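Local coordinates for succinate dehydrogenase subunit A (Mycolicibacterium smegmatis MC2 51, PDB 6LUM), which is the FAD-binding flavoprotein subunit of succinate dehydrogenase, which probably oxidises succinate to fumarate and passes the electrons on to its partner subunits, at residues F159-A164 with Y184-G189. Numbering follows the deposited sequence.
With FAD (flavin-adenine dinucleotide), chain Y.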
ATOM      1  N   PHE D 159     -26.258  -4.827  -5.471  1.00  7.18           N
ATOM      2  CA  PHE D 159     -27.389  -5.228  -4.651  1.00  7.18           C
ATOM      3  C   PHE D 159     -27.990  -6.450  -5.326  1.00  7.18           C
ATOM      4  O   PHE D 159     -28.875  -6.331  -6.165  1.00  7.18           O
ATOM      5  CB  PHE D 159     -28.393  -4.103  -4.515  1.00  7.18           C
ATOM      6  CG  PHE D 159     -27.901  -2.954  -3.693  1.00  7.18           C
ATOM      7  CD1 PHE D 159     -28.159  -2.894  -2.345  1.00  7.18           C
ATOM      8  CD2 PHE D 159     -27.176  -1.940  -4.269  1.00  7.18           C
ATOM      9  CE1 PHE D 159     -27.705  -1.857  -1.603  1.00  7.18           C
ATOM     10  CE2 PHE D 159     -26.720  -0.904  -3.523  1.00  7.18           C
ATOM     11  CZ  PHE D 159     -26.983  -0.864  -2.190  1.00  7.18           C
ATOM     12  N   ASN D 160     -27.497  -7.625  -4.965  1.00  5.73           N
ATOM     13  CA  ASN D 160     -27.886  -8.850  -5.645  1.00  5.73           C
ATOM     14  C   ASN D 160     -29.230  -9.341  -5.145  1.00  5.73           C
ATOM     15  O   ASN D 160     -29.513  -9.302  -3.950  1.00  5.73           O
ATOM     16  CB  ASN D 160     -26.837  -9.931  -5.436  1.00  5.73           C
ATOM     17  CG  ASN D 160     -25.464  -9.485  -5.825  1.00  5.73           C
ATOM     18  OD1 ASN D 160     -25.189  -9.254  -6.991  1.00  5.73           O
ATOM     19  ND2 ASN D 160     -24.587  -9.363  -4.851  1.00  5.73           N
ATOM     20  N   GLU D 161     -30.053  -9.810  -6.074  1.00  9.23           N
ATOM     21  CA  GLU D 161     -31.394 -10.306  -5.790  1.00  9.23           C
ATOM     22  C   GLU D 161     -32.282  -9.203  -5.218  1.00  9.23           C
ATOM     23  O   GLU D 161     -32.834  -9.306  -4.128  1.00  9.23           O
ATOM     24  CB  GLU D 161     -31.327 -11.529  -4.884  1.00  9.23           C
ATOM     25  CG  GLU D 161     -30.739 -12.709  -5.610  1.00  9.23           C
ATOM     26  CD  GLU D 161     -30.568 -13.917  -4.738  1.00  9.23           C
ATOM     27  OE1 GLU D 161     -30.718 -13.790  -3.507  1.00  9.23           O
ATOM     28  OE2 GLU D 161     -30.299 -15.003  -5.286  1.00  9.23           O
ATOM     29  N   PHE D 162     -32.411  -8.139  -6.005  1.00  8.15           N
ATOM     30  CA  PHE D 162     -33.273  -6.996  -5.735  1.00  8.15           C
ATOM     31  C   PHE D 162     -34.182  -6.821  -6.940  1.00  8.15           C
ATOM     32  O   PHE D 162     -33.775  -6.224  -7.932  1.00  8.15           O
ATOM     33  CB  PHE D 162     -32.461  -5.730  -5.526  1.00  8.15           C
ATOM     34  CG  PHE D 162     -32.076  -5.470  -4.114  1.00  8.15           C
ATOM     35  CD1 PHE D 162     -31.284  -6.348  -3.429  1.00  8.15           C
ATOM     36  CD2 PHE D 162     -32.473  -4.325  -3.486  1.00  8.15           C
ATOM     37  CE1 PHE D 162     -30.915  -6.098  -2.141  1.00  8.15           C
ATOM     38  CE2 PHE D 162     -32.102  -4.080  -2.204  1.00  8.15           C
ATOM     39  CZ  PHE D 162     -31.321  -4.967  -1.534  1.00  8.15           C
ATOM     40  N   TYR D 163     -35.409  -7.301  -6.871  1.00  7.86           N
ATOM     41  CA  TYR D 163     -36.319  -7.176  -8.002  1.00  7.86           C
ATOM     42  C   TYR D 163     -36.848  -5.755  -8.052  1.00  7.86           C
ATOM     43  O   TYR D 163     -37.806  -5.422  -7.363  1.00  7.86           O
ATOM     44  CB  TYR D 163     -37.464  -8.169  -7.886  1.00  7.86           C
ATOM     45  CG  TYR D 163     -37.055  -9.608  -8.018  1.00  7.86           C
ATOM     46  CD1 TYR D 163     -36.167 -10.179  -7.127  1.00  7.86           C
ATOM     47  CD2 TYR D 163     -37.568 -10.398  -9.019  1.00  7.86           C
ATOM     48  CE1 TYR D 163     -35.791 -11.476  -7.242  1.00  7.86           C
ATOM     49  CE2 TYR D 163     -37.205 -11.702  -9.134  1.00  7.86           C
ATOM     50  CZ  TYR D 163     -36.313 -12.237  -8.245  1.00  7.86           C
ATOM     51  OH  TYR D 163     -35.938 -13.551  -8.359  1.00  7.86           O
ATOM     52  N   ALA D 164     -36.243  -4.910  -8.879  1.00  5.01           N
ATOM     53  CA  ALA D 164     -36.735  -3.551  -9.053  1.00  5.01           C
ATOM     54  C   ALA D 164     -38.134  -3.561  -9.637  1.00  5.01           C
ATOM     55  O   ALA D 164     -38.317  -3.922 -10.797  1.00  5.01           O
ATOM     56  CB  ALA D 164     -35.809  -2.743  -9.951  1.00  5.01           C
ATOM     57  N   TYR D 184     -37.434  -4.631  -4.409  1.00 10.47           N
ATOM     58  CA  TYR D 184     -37.923  -5.616  -3.456  1.00 10.47           C
ATOM     59  C   TYR D 184     -36.797  -6.595  -3.175  1.00 10.47           C
ATOM     60  O   TYR D 184     -36.424  -7.375  -4.048  1.00 10.47           O
ATOM     61  CB  TYR D 184     -39.146  -6.330  -4.017  1.00 10.47           C
ATOM     62  CG  TYR D 184     -39.675  -7.477  -3.202  1.00 10.47           C
ATOM     63  CD1 TYR D 184     -40.740  -7.306  -2.350  1.00 10.47           C
ATOM     64  CD2 TYR D 184     -39.137  -8.738  -3.317  1.00 10.47           C
ATOM     65  CE1 TYR D 184     -41.233  -8.349  -1.622  1.00 10.47           C
ATOM     66  CE2 TYR D 184     -39.622  -9.784  -2.588  1.00 10.47           C
ATOM     67  CZ  TYR D 184     -40.670  -9.586  -1.744  1.00 10.47           C
ATOM     68  OH  TYR D 184     -41.157 -10.640  -1.018  1.00 10.47           O
ATOM     69  N   GLU D 185     -36.257  -6.560  -1.967  1.00 10.42           N
ATOM     70  CA  GLU D 185     -35.183  -7.472  -1.606  1.00 10.42           C
ATOM     71  C   GLU D 185     -35.736  -8.872  -1.430  1.00 10.42           C
ATOM     72  O   GLU D 185     -36.552  -9.111  -0.542  1.00 10.42           O
ATOM     73  CB  GLU D 185     -34.513  -7.010  -0.325  1.00 10.42           C
ATOM     74  CG  GLU D 185     -33.271  -7.773   0.010  1.00 10.42           C
ATOM     75  CD  GLU D 185     -32.701  -7.385   1.349  1.00 10.42           C
ATOM     76  OE1 GLU D 185     -33.469  -6.906   2.201  1.00 10.42           O
ATOM     77  OE2 GLU D 185     -31.485  -7.558   1.555  1.00 10.42           O
ATOM     78  N   LEU D 186     -35.287  -9.807  -2.265  1.00 11.87           N
ATOM     79  CA  LEU D 186     -35.810 -11.165  -2.192  1.00 11.87           C
ATOM     80  C   LEU D 186     -35.488 -11.809  -0.858  1.00 11.87           C
ATOM     81  O   LEU D 186     -36.303 -12.552  -0.314  1.00 11.87           O
ATOM     82  CB  LEU D 186     -35.244 -12.016  -3.323  1.00 11.87           C
ATOM     83  CG  LEU D 186     -35.538 -13.512  -3.262  1.00 11.87           C
ATOM     84  CD1 LEU D 186     -36.898 -13.806  -3.801  1.00 11.87           C
ATOM     85  CD2 LEU D 186     -34.500 -14.295  -4.006  1.00 11.87           C
ATOM     86  N   ALA D 187     -34.313 -11.514  -0.305  1.00 11.93           N
ATOM     87  CA  ALA D 187     -33.801 -12.272   0.830  1.00 11.93           C
ATOM     88  C   ALA D 187     -34.522 -11.953   2.126  1.00 11.93           C
ATOM     89  O   ALA D 187     -34.564 -12.794   3.025  1.00 11.93           O
ATOM     90  CB  ALA D 187     -32.313 -12.003   0.998  1.00 11.93           C
ATOM     91  N   THR D 188     -35.069 -10.750   2.263  1.00 13.37           N
ATOM     92  CA  THR D 188     -35.711 -10.333   3.496  1.00 13.37           C
ATOM     93  C   THR D 188     -37.163  -9.942   3.339  1.00 13.37           C
ATOM     94  O   THR D 188     -37.867  -9.869   4.347  1.00 13.37           O
ATOM     95  CB  THR D 188     -34.968  -9.147   4.117  1.00 13.37           C
ATOM     96  OG1 THR D 188     -35.076  -8.022   3.249  1.00 13.37           O
ATOM     97  CG2 THR D 188     -33.518  -9.472   4.307  1.00 13.37           C
ATOM     98  N   GLY D 189     -37.636  -9.694   2.128  1.00 15.21           N
ATOM     99  CA  GLY D 189     -38.998  -9.261   1.935  1.00 15.21           C
ATOM    100  C   GLY D 189     -39.213  -7.782   2.105  1.00 15.21           C
ATOM    101  O   GLY D 189     -40.363  -7.337   2.123  1.00 15.21           O
TER
HETATM  102  PA  FAD Y 700     -29.184  -9.597 -20.095  1.00 47.92           P
HETATM  103  O1A FAD Y 700     -27.751 -10.067 -20.160  1.00 60.35           O
HETATM  104  O2A FAD Y 700     -30.228 -10.239 -20.977  1.00 49.78           O
HETATM  105  O5B FAD Y 700     -29.681  -9.706 -18.568  1.00 56.78           O
HETATM  106  C5B FAD Y 700     -30.415  -8.642 -17.964  1.00 44.11           C
HETATM  107  C4B FAD Y 700     -29.830  -8.338 -16.592  1.00 52.81           C
HETATM  108  O4B FAD Y 700     -30.604  -7.324 -15.947  1.00 51.81           O
HETATM  109  C3B FAD Y 700     -29.841  -9.571 -15.702  1.00 50.05           C
HETATM  110  O3B FAD Y 700     -28.494  -9.970 -15.412  1.00 55.52           O
HETATM  111  C2B FAD Y 700     -30.623  -9.186 -14.454  1.00 47.82           C
HETATM  112  O2B FAD Y 700     -29.852  -9.311 -13.252  1.00 66.09           O
HETATM  113  C1B FAD Y 700     -31.038  -7.734 -14.647  1.00 53.66           C
HETATM  114  N9A FAD Y 700     -32.514  -7.616 -14.544  1.00 52.69           N
HETATM  115  C8A FAD Y 700     -33.404  -8.019 -15.472  1.00 42.11           C
HETATM  116  N7A FAD Y 700     -34.676  -7.767 -15.072  1.00 48.96           N
HETATM  117  C5A FAD Y 700     -34.612  -7.190 -13.857  1.00 47.12           C
HETATM  118  C6A FAD Y 700     -35.585  -6.672 -12.867  1.00 47.41           C
HETATM  119  N6A FAD Y 700     -36.918  -6.721 -13.102  1.00 50.65           N
HETATM  120  N1A FAD Y 700     -35.097  -6.146 -11.722  1.00 47.33           N
HETATM  121  C2A FAD Y 700     -33.775  -6.091 -11.475  1.00 51.28           C
HETATM  122  N3A FAD Y 700     -32.837  -6.542 -12.327  1.00 51.84           N
HETATM  123  C4A FAD Y 700     -33.185  -7.093 -13.515  1.00 48.04           C
HETATM  124  N1  FAD Y 700     -26.187 -12.133 -29.135  1.00 62.94           N
HETATM  125  C2  FAD Y 700     -25.085 -12.086 -29.925  1.00 63.04           C
HETATM  126  O2  FAD Y 700     -24.705 -10.977 -30.358  1.00 56.25           O
HETATM  127  N3  FAD Y 700     -24.386 -13.184 -30.264  1.00 65.67           N
HETATM  128  C4  FAD Y 700     -24.728 -14.408 -29.840  1.00 65.21           C
HETATM  129  O4  FAD Y 700     -24.058 -15.410 -30.172  1.00 66.69           O
HETATM  130  C4X FAD Y 700     -25.921 -14.546 -28.972  1.00 60.33           C
HETATM  131  N5  FAD Y 700     -26.333 -15.745 -28.503  1.00 60.90           N
HETATM  132  C5X FAD Y 700     -27.427 -15.840 -27.712  1.00 55.02           C
HETATM  133  C6  FAD Y 700     -27.832 -17.084 -27.241  1.00 53.65           C
HETATM  134  C7  FAD Y 700     -28.954 -17.189 -26.427  1.00 50.56           C
HETATM  135  C7M FAD Y 700     -29.391 -18.539 -25.920  1.00 49.65           C
HETATM  136  C8  FAD Y 700     -29.724 -15.973 -26.057  1.00 47.62           C
HETATM  137  C8M FAD Y 700     -30.939 -16.091 -25.175  1.00 42.14           C
HETATM  138  C9  FAD Y 700     -29.323 -14.727 -26.525  1.00 49.32           C
HETATM  139  C9A FAD Y 700     -28.201 -14.621 -27.338  1.00 54.45           C
HETATM  140  N10 FAD Y 700     -27.788 -13.361 -27.816  1.00 55.67           N
HETATM  141  C10 FAD Y 700     -26.647 -13.299 -28.637  1.00 57.06           C
HETATM  142  C1' FAD Y 700     -28.528 -12.146 -27.467  1.00 52.27           C
HETATM  143  C2' FAD Y 700     -27.641 -11.231 -26.631  1.00 57.37           C
HETATM  144  O2' FAD Y 700     -26.956 -12.006 -25.640  1.00 60.89           O
HETATM  145  C3' FAD Y 700     -28.464 -10.146 -25.948  1.00 54.68           C
HETATM  146  O3' FAD Y 700     -28.712  -9.082 -26.874  1.00 59.71           O
HETATM  147  C4' FAD Y 700     -27.736  -9.598 -24.726  1.00 52.15           C
HETATM  148  O4' FAD Y 700     -27.191 -10.685 -23.970  1.00 56.02           O
HETATM  149  C5' FAD Y 700     -28.679  -8.787 -23.844  1.00 53.37           C
HETATM  150  O5' FAD Y 700     -28.130  -8.680 -22.532  1.00 50.83           O
HETATM  151  P   FAD Y 700     -28.425  -7.384 -21.624  1.00 52.77           P
HETATM  152  O1P FAD Y 700     -27.104  -6.839 -21.137  1.00 55.36           O
HETATM  153  O2P FAD Y 700     -29.380  -6.487 -22.375  1.00 55.97           O
HETATM  154  O3P FAD Y 700     -29.206  -8.010 -20.363  1.00 53.35           O
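F162 packs against E185 where the antiparallel hairpin of strands 162-172 and 175-185 opens, in the Rossmann-type FAD-binding domain; strand 157-160, just before it, is an outermost strand of the parallel sheet. F162 and E185 form a non-hydrogen-bonded pair, with CA atoms 4.6 Å apart. The close packing is on their side of the hairpin. E185 CG, anti to the backbone N (chi1 -171°), reaches 3.6 Å from F162 CE1, and the extended chain lies alongside the ring. E185 CB sits over the same ring, 4.2 Å from the centroid and 18° off its normal, a CH-pi contact displaced toward the rim. F159 CB covers the centre of the opposite ring face, while H192 meets the F162 ring edge-to-face and its NE2 is weakly hydrogen-bonded to E185 OE1. On the face that carries Y163, its ring lies alongside L186 more loosely, Y163 CE1 4.0 Å from L186 CB, and L506 of helix 503-527 touches both. E161, at the turn linking strand 157-160 to the hairpin, meets L186 CD2 through OE1, whereas its OE2 forms a salt bridge with R74 of the chain of succinate dehydrogenase subunit B. F162 and A164 belong to the FAD pocket: A164 N makes a weak hydrogen bond to FAD N1A, and F162 O lies 3.5 Å from FAD C2A. Y163 N donates to Y184 O over 3.0 Å in a bent bond, and a straighter one, with an N-H...O angle of 168°, joins L186 N to E161 O at 3.1 Å where the two strands part.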